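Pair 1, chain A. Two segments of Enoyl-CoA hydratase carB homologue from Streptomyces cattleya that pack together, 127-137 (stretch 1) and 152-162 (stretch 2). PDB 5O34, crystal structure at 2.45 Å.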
# COMPACT_ATOMS: atom_id res chain seq x y z
N ASP A 127 15.76 13.17 -17.95
CA ASP A 127 16.65 13.55 -16.83
C ASP A 127 16.00 13.25 -15.47
O ASP A 127 16.66 12.72 -14.58
CB ASP A 127 17.12 15.01 -16.94
CG ASP A 127 18.03 15.29 -18.13
OD1 ASP A 127 18.82 14.38 -18.50
OD2 ASP A 127 17.98 16.42 -18.67
N ILE A 128 14.68 13.57 -15.35
CA ILE A 128 13.80 13.33 -14.19
C ILE A 128 13.79 11.85 -13.85
O ILE A 128 14.06 11.46 -12.71
CB ILE A 128 12.37 13.88 -14.52
CG1 ILE A 128 12.37 15.40 -14.56
CG2 ILE A 128 11.30 13.37 -13.53
CD1 ILE A 128 12.52 16.03 -13.19
N THR A 129 13.51 11.01 -14.89
CA THR A 129 13.45 9.55 -14.77
C THR A 129 14.81 9.00 -14.35
O THR A 129 14.86 8.18 -13.45
CB THR A 129 12.91 8.90 -16.07
OG1 THR A 129 11.74 9.58 -16.51
CG2 THR A 129 12.59 7.42 -15.90
N ASP A 130 15.90 9.51 -14.95
CA ASP A 130 17.26 9.09 -14.62
C ASP A 130 17.63 9.47 -13.19
O ASP A 130 18.30 8.69 -12.52
CB ASP A 130 18.29 9.61 -15.65
CG ASP A 130 18.19 8.98 -17.05
OD1 ASP A 130 17.20 8.25 -17.32
OD2 ASP A 130 19.09 9.24 -17.88
N LEU A 131 17.12 10.62 -12.70
CA LEU A 131 17.34 11.05 -11.32
C LEU A 131 16.54 10.16 -10.35
O LEU A 131 17.15 9.61 -9.43
CB LEU A 131 17.02 12.55 -11.11
CG LEU A 131 17.04 13.07 -9.65
CD1 LEU A 131 18.39 12.86 -8.99
CD2 LEU A 131 16.65 14.53 -9.59
N TYR A 132 15.22 9.97 -10.59
CA TYR A 132 14.39 9.14 -9.71
C TYR A 132 14.87 7.68 -9.67
O TYR A 132 14.92 7.10 -8.58
CB TYR A 132 12.90 9.21 -10.06
CG TYR A 132 12.29 10.60 -10.05
CD1 TYR A 132 12.83 11.61 -9.25
CD2 TYR A 132 11.13 10.87 -10.76
CE1 TYR A 132 12.25 12.89 -9.21
CE2 TYR A 132 10.53 12.13 -10.70
CZ TYR A 132 11.11 13.14 -9.94
OH TYR A 132 10.56 14.39 -9.94
N THR A 133 15.27 7.13 -10.83
CA THR A 133 15.75 5.75 -10.91
C THR A 133 17.08 5.56 -10.19
O THR A 133 17.24 4.54 -9.53
CB THR A 133 15.79 5.18 -12.34
OG1 THR A 133 16.51 6.05 -13.21
CG2 THR A 133 14.39 4.90 -12.90
N THR A 134 18.02 6.54 -10.29
CA THR A 134 19.34 6.40 -9.64
C THR A 134 19.20 6.52 -8.10
O THR A 134 19.67 5.62 -7.39
CB THR A 134 20.42 7.32 -10.27
OG1 THR A 134 21.71 6.93 -9.81
CG2 THR A 134 20.23 8.79 -9.95
N VAL A 135 18.50 7.56 -7.59
CA VAL A 135 18.28 7.76 -6.14
C VAL A 135 17.70 6.48 -5.50
O VAL A 135 18.14 6.10 -4.41
CB VAL A 135 17.40 9.01 -5.86
CG1 VAL A 135 17.04 9.13 -4.38
CG2 VAL A 135 18.09 10.29 -6.34
N ALA A 136 16.77 5.80 -6.20
CA ALA A 136 16.12 4.57 -5.75
C ALA A 136 16.92 3.29 -6.06
O ALA A 136 16.75 2.30 -5.35
CB ALA A 136 14.73 4.47 -6.37
N ALA A 137 17.80 3.31 -7.09
CA ALA A 137 18.57 2.10 -7.46
C ALA A 137 19.97 1.97 -6.82
O ALA A 137 20.50 0.86 -6.83
CB ALA A 137 18.67 1.95 -8.97
N GLY A 152 5.82 19.34 -5.67
CA GLY A 152 6.02 18.68 -6.96
C GLY A 152 7.26 17.81 -7.07
O GLY A 152 7.36 16.78 -6.39
N VAL A 153 8.22 18.25 -7.91
CA VAL A 153 9.50 17.58 -8.17
C VAL A 153 10.33 17.44 -6.89
O VAL A 153 10.97 16.41 -6.69
CB VAL A 153 10.29 18.24 -9.35
CG1 VAL A 153 11.68 17.64 -9.53
CG2 VAL A 153 9.50 18.12 -10.66
N GLY A 154 10.25 18.46 -6.02
CA GLY A 154 10.93 18.47 -4.73
C GLY A 154 10.46 17.32 -3.86
O GLY A 154 11.27 16.54 -3.36
N LEU A 155 9.13 17.18 -3.73
CA LEU A 155 8.49 16.08 -3.00
C LEU A 155 8.82 14.73 -3.67
O LEU A 155 9.14 13.77 -2.97
CB LEU A 155 6.97 16.31 -2.88
CG LEU A 155 6.12 15.25 -2.15
CD1 LEU A 155 6.70 14.86 -0.79
CD2 LEU A 155 4.69 15.73 -2.00
N GLN A 156 8.79 14.68 -5.02
CA GLN A 156 9.10 13.46 -5.79
C GLN A 156 10.50 12.90 -5.52
O GLN A 156 10.65 11.68 -5.39
CB GLN A 156 8.85 13.69 -7.29
CG GLN A 156 7.36 13.64 -7.66
CD GLN A 156 6.99 14.30 -8.96
OE1 GLN A 156 5.92 14.90 -9.08
NE2 GLN A 156 7.84 14.17 -9.98
N ILE A 157 11.51 13.78 -5.38
CA ILE A 157 12.89 13.38 -5.05
C ILE A 157 12.91 12.72 -3.66
O ILE A 157 13.50 11.65 -3.51
CB ILE A 157 13.89 14.58 -5.15
CG1 ILE A 157 13.98 15.08 -6.62
CG2 ILE A 157 15.29 14.22 -4.61
CD1 ILE A 157 14.49 16.54 -6.81
N SER A 158 12.23 13.34 -2.68
CA SER A 158 12.15 12.82 -1.30
C SER A 158 11.49 11.44 -1.27
O SER A 158 11.96 10.55 -0.54
CB SER A 158 11.45 13.82 -0.38
OG SER A 158 10.04 13.69 -0.37
N LEU A 159 10.46 11.23 -2.12
CA LEU A 159 9.75 9.94 -2.24
C LEU A 159 10.61 8.79 -2.85
O LEU A 159 10.16 7.64 -2.88
CB LEU A 159 8.42 10.09 -2.99
CG LEU A 159 7.37 11.03 -2.36
CD1 LEU A 159 6.26 11.33 -3.33
CD2 LEU A 159 6.81 10.48 -1.05
N CYS A 160 11.86 9.08 -3.26
CA CYS A 160 12.80 8.08 -3.78
C CYS A 160 13.77 7.63 -2.68
O CYS A 160 14.43 6.58 -2.82
CB CYS A 160 13.56 8.61 -4.99
SG CYS A 160 12.51 9.04 -6.40
N CYS A 161 13.86 8.43 -1.59
CA CYS A 161 14.71 8.19 -0.42
C CYS A 161 14.08 7.17 0.54
O CYS A 161 12.86 7.04 0.60
CB CYS A 161 15.04 9.51 0.29
SG CYS A 161 15.76 10.78 -0.79
N ASP A 162 14.93 6.47 1.30
CA ASP A 162 14.53 5.44 2.26
C ASP A 162 13.95 5.96 3.57
O ASP A 162 13.35 5.18 4.30
CB ASP A 162 15.71 4.52 2.58
CG ASP A 162 16.41 4.02 1.34
OD1 ASP A 162 15.98 2.98 0.80
OD2 ASP A 162 17.32 4.73 0.86

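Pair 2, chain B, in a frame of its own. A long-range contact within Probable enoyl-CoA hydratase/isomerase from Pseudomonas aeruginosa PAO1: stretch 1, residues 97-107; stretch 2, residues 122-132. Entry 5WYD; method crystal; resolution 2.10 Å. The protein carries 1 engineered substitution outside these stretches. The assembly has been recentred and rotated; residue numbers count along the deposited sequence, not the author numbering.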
# COMPACT_ATOMS: atom_id res chain seq x y z
N ARG B 97 22.62 7.19 -11.33
CA ARG B 97 23.70 7.48 -10.38
C ARG B 97 23.22 8.35 -9.23
O ARG B 97 23.59 8.11 -8.08
CB ARG B 97 24.84 8.18 -11.11
CG ARG B 97 25.65 7.32 -12.08
CD ARG B 97 26.18 6.09 -11.41
NE ARG B 97 26.80 5.16 -12.35
CZ ARG B 97 26.18 4.16 -12.96
NH1 ARG B 97 26.85 3.38 -13.80
NH2 ARG B 97 24.88 3.94 -12.75
N PHE B 98 22.44 9.39 -9.52
CA PHE B 98 21.94 10.22 -8.44
C PHE B 98 21.07 9.41 -7.50
O PHE B 98 21.19 9.50 -6.28
CB PHE B 98 21.11 11.39 -8.95
CG PHE B 98 21.91 12.61 -9.30
CD1 PHE B 98 22.46 13.37 -8.30
CD2 PHE B 98 22.02 13.05 -10.60
CE1 PHE B 98 23.18 14.50 -8.57
CE2 PHE B 98 22.72 14.21 -10.90
CZ PHE B 98 23.32 14.92 -9.87
N GLY B 99 20.17 8.61 -8.07
CA GLY B 99 19.30 7.83 -7.23
C GLY B 99 20.09 6.87 -6.36
O GLY B 99 19.93 6.85 -5.14
N GLU B 100 21.02 6.15 -6.97
CA GLU B 100 21.81 5.18 -6.21
C GLU B 100 22.61 5.85 -5.12
O GLU B 100 22.60 5.39 -3.96
CB GLU B 100 22.75 4.41 -7.14
CG GLU B 100 22.11 3.62 -8.24
CD GLU B 100 23.14 2.97 -9.14
OE1 GLU B 100 24.36 3.11 -8.89
OE2 GLU B 100 22.74 2.25 -10.07
N ALA B 101 23.33 6.91 -5.47
CA ALA B 101 24.18 7.56 -4.48
C ALA B 101 23.34 8.16 -3.37
O ALA B 101 23.53 7.85 -2.19
CB ALA B 101 25.03 8.63 -5.17
N PHE B 102 22.33 8.95 -3.73
CA PHE B 102 21.51 9.61 -2.71
C PHE B 102 20.75 8.60 -1.87
O PHE B 102 20.61 8.78 -0.65
CB PHE B 102 20.57 10.61 -3.35
CG PHE B 102 21.27 11.80 -3.92
CD1 PHE B 102 22.43 12.29 -3.35
CD2 PHE B 102 20.74 12.44 -5.00
CE1 PHE B 102 23.06 13.39 -3.89
CE2 PHE B 102 21.34 13.55 -5.51
CZ PHE B 102 22.51 14.03 -4.97
N GLU B 103 20.22 7.55 -2.48
CA GLU B 103 19.56 6.53 -1.69
C GLU B 103 20.54 5.88 -0.73
O GLU B 103 20.19 5.56 0.41
CB GLU B 103 18.93 5.53 -2.62
CG GLU B 103 17.76 6.11 -3.38
CD GLU B 103 17.34 5.18 -4.47
OE1 GLU B 103 16.36 5.47 -5.19
OE2 GLU B 103 17.98 4.13 -4.56
N ALA B 104 21.78 5.67 -1.18
CA ALA B 104 22.79 5.12 -0.28
C ALA B 104 23.01 6.04 0.92
O ALA B 104 23.10 5.58 2.06
CB ALA B 104 24.10 4.88 -1.02
N LEU B 105 23.07 7.36 0.67
CA LEU B 105 23.25 8.30 1.76
C LEU B 105 22.07 8.24 2.71
O LEU B 105 22.24 8.13 3.94
CB LEU B 105 23.40 9.71 1.18
CG LEU B 105 23.32 10.90 2.14
CD1 LEU B 105 24.42 10.81 3.19
CD2 LEU B 105 23.27 12.29 1.44
N ARG B 106 20.87 8.20 2.14
CA ARG B 106 19.65 8.10 2.91
C ARG B 106 19.63 6.83 3.74
O ARG B 106 18.99 6.77 4.78
CB ARG B 106 18.47 8.13 1.96
CG ARG B 106 17.16 7.76 2.59
CD ARG B 106 16.07 7.74 1.54
NE ARG B 106 16.26 6.73 0.51
CZ ARG B 106 15.69 5.54 0.54
NH1 ARG B 106 14.90 5.22 1.55
NH2 ARG B 106 15.90 4.67 -0.44
N ASP B 107 20.27 5.79 3.24
CA ASP B 107 20.32 4.53 3.94
C ASP B 107 21.55 4.38 4.84
O ASP B 107 21.80 3.27 5.33
CB ASP B 107 20.26 3.39 2.94
CG ASP B 107 18.92 3.28 2.28
OD1 ASP B 107 17.98 3.97 2.73
OD2 ASP B 107 18.80 2.52 1.30
N GLY B 122 19.21 22.46 -6.92
CA GLY B 122 19.10 21.27 -7.74
C GLY B 122 19.53 20.02 -7.00
O GLY B 122 19.05 19.71 -5.90
N GLY B 123 20.51 19.31 -7.59
CA GLY B 123 20.99 18.09 -6.98
C GLY B 123 21.50 18.34 -5.58
O GLY B 123 21.31 17.52 -4.69
N GLY B 124 22.12 19.51 -5.38
CA GLY B 124 22.64 19.83 -4.06
C GLY B 124 21.54 19.82 -3.02
O GLY B 124 21.71 19.26 -1.93
N LEU B 125 20.40 20.40 -3.35
CA LEU B 125 19.28 20.38 -2.43
C LEU B 125 18.81 18.95 -2.20
O LEU B 125 18.61 18.52 -1.06
CB LEU B 125 18.17 21.24 -3.00
CG LEU B 125 16.98 21.48 -2.10
CD1 LEU B 125 17.47 21.77 -0.68
CD2 LEU B 125 16.16 22.64 -2.65
N GLU B 126 18.74 18.18 -3.29
CA GLU B 126 18.34 16.79 -3.21
C GLU B 126 19.29 16.02 -2.34
O GLU B 126 18.88 15.15 -1.56
CB GLU B 126 18.32 16.21 -4.63
CG GLU B 126 17.12 16.72 -5.38
CD GLU B 126 17.11 16.38 -6.83
OE1 GLU B 126 18.08 16.70 -7.54
OE2 GLU B 126 16.17 15.68 -7.25
N CYS B 127 20.57 16.35 -2.45
CA CYS B 127 21.55 15.71 -1.60
C CYS B 127 21.28 16.04 -0.15
O CYS B 127 21.31 15.15 0.71
CB CYS B 127 22.94 16.18 -1.99
SG CYS B 127 24.11 15.64 -0.76
N ALA B 128 20.95 17.30 0.14
CA ALA B 128 20.71 17.67 1.52
C ALA B 128 19.53 16.91 2.08
O ALA B 128 19.59 16.38 3.20
CB ALA B 128 20.43 19.17 1.61
N LEU B 129 18.48 16.78 1.28
CA LEU B 129 17.28 16.08 1.70
C LEU B 129 17.59 14.63 2.05
O LEU B 129 17.02 14.08 3.01
CB LEU B 129 16.25 16.15 0.58
CG LEU B 129 15.63 17.51 0.19
CD1 LEU B 129 14.70 17.39 -1.02
CD2 LEU B 129 14.88 18.06 1.37
N ALA B 130 18.50 14.00 1.31
CA ALA B 130 18.90 12.61 1.54
C ALA B 130 19.49 12.42 2.93
O ALA B 130 19.57 11.28 3.41
CB ALA B 130 19.90 12.18 0.47
N CYS B 131 20.08 13.49 3.47
CA CYS B 131 20.60 13.56 4.83
C CYS B 131 19.47 13.61 5.85
O CYS B 131 18.40 14.17 5.59
CB CYS B 131 21.45 14.80 4.99
SG CYS B 131 22.63 14.92 3.69
N ASP B 132 19.72 13.03 7.03
CA ASP B 132 18.68 13.03 8.06
C ASP B 132 18.38 14.43 8.58
O ASP B 132 17.22 14.80 8.74
CB ASP B 132 19.08 12.15 9.23
CG ASP B 132 19.35 10.75 8.82
OD1 ASP B 132 18.64 10.23 7.92
OD2 ASP B 132 20.23 10.15 9.43

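Both pairs set two helices side by side, running roughly in the same direction: the N-to-C directions differ by 27° in pair 1 and 30° in pair 2, with the axes 10.4 and 9.0 Å apart at closest approach, and the central backbones superpose with an RMSD of 0.5 Å. In each, the chains converge toward their C-terminal ends. The CA atoms of I128(A) and V153(A) lie 8.5 Å apart, those of A136(A) and C160(A) 5.2 Å; at the matching positions, the CA atoms of F98(B) and G123(B) are separated by 8.1 Å, those of R106(B) and A130(B) by 4.8 Å.

Where the backbones are closest, the second stretch carries a small residue in both pairs. C160(A) and its match A130(B) both direct CA-to-CB toward the partner. The cysteine sulfur adds bulk, and C160(A) SG rests 3.7 Å from Y132(A) CB. In pair 2, with alanine here, the backbones also come slightly closer, and R106(B) CA makes a CA-H...O contact of 3.2 Å with A130(B) O; the corresponding distance from A136(A) CA to C160(A) O is 3.9 Å. R106(B), at the position of A136(A), starts sideways and its end leads away, so its long chain is carried out of the junction.

The aromatic position is occupied by Y132(A) and F102(B). The tyrosine presents its ring edge to I157(A), with CE1 3.8 Å from I157(A) CG1, while its hydroxyl extends to V153(A), where OH lies 3.5 Å from CG1. In pair 2 the slimmer C127(B) replaces I157(A), and its CA lies over the face of the F102(B) ring, 4.0 Å from the centroid. The phenylalanine side chain is a knob among G123(B), E126(B), C127(B) and A130(B).

At the wider end, bulk is distributed differently. Pair 1 joins two branched aliphatic residues, I128(A) CD1 meeting V153(A) CG1 at 4.1 Å. Pair 2 sets the large F98(B) against a glycine, with F98(B) CE1 4.5 Å from G123(B) CA; an ideal CB on that glycine would come within a tight 3.2 Å of the same CE1. The preceding glycines, G152(A) and G122(B), also match, and both have positive phi, which favours glycine.

V135(A) and L105(B) solve one further problem alike, pointing toward the second stretch as compact apolar wedges. V135(A) CG1 packs 3.6 Å from C160(A) CB, and L105(B) CD2 lies 3.5 Å from A130(B) CB. Leucine's extra reach also brings CD2 to 3.5 Å from C131(B) SG, whereas V135(A) CG1 stays 4.2 Å from the matching C161(A) SG.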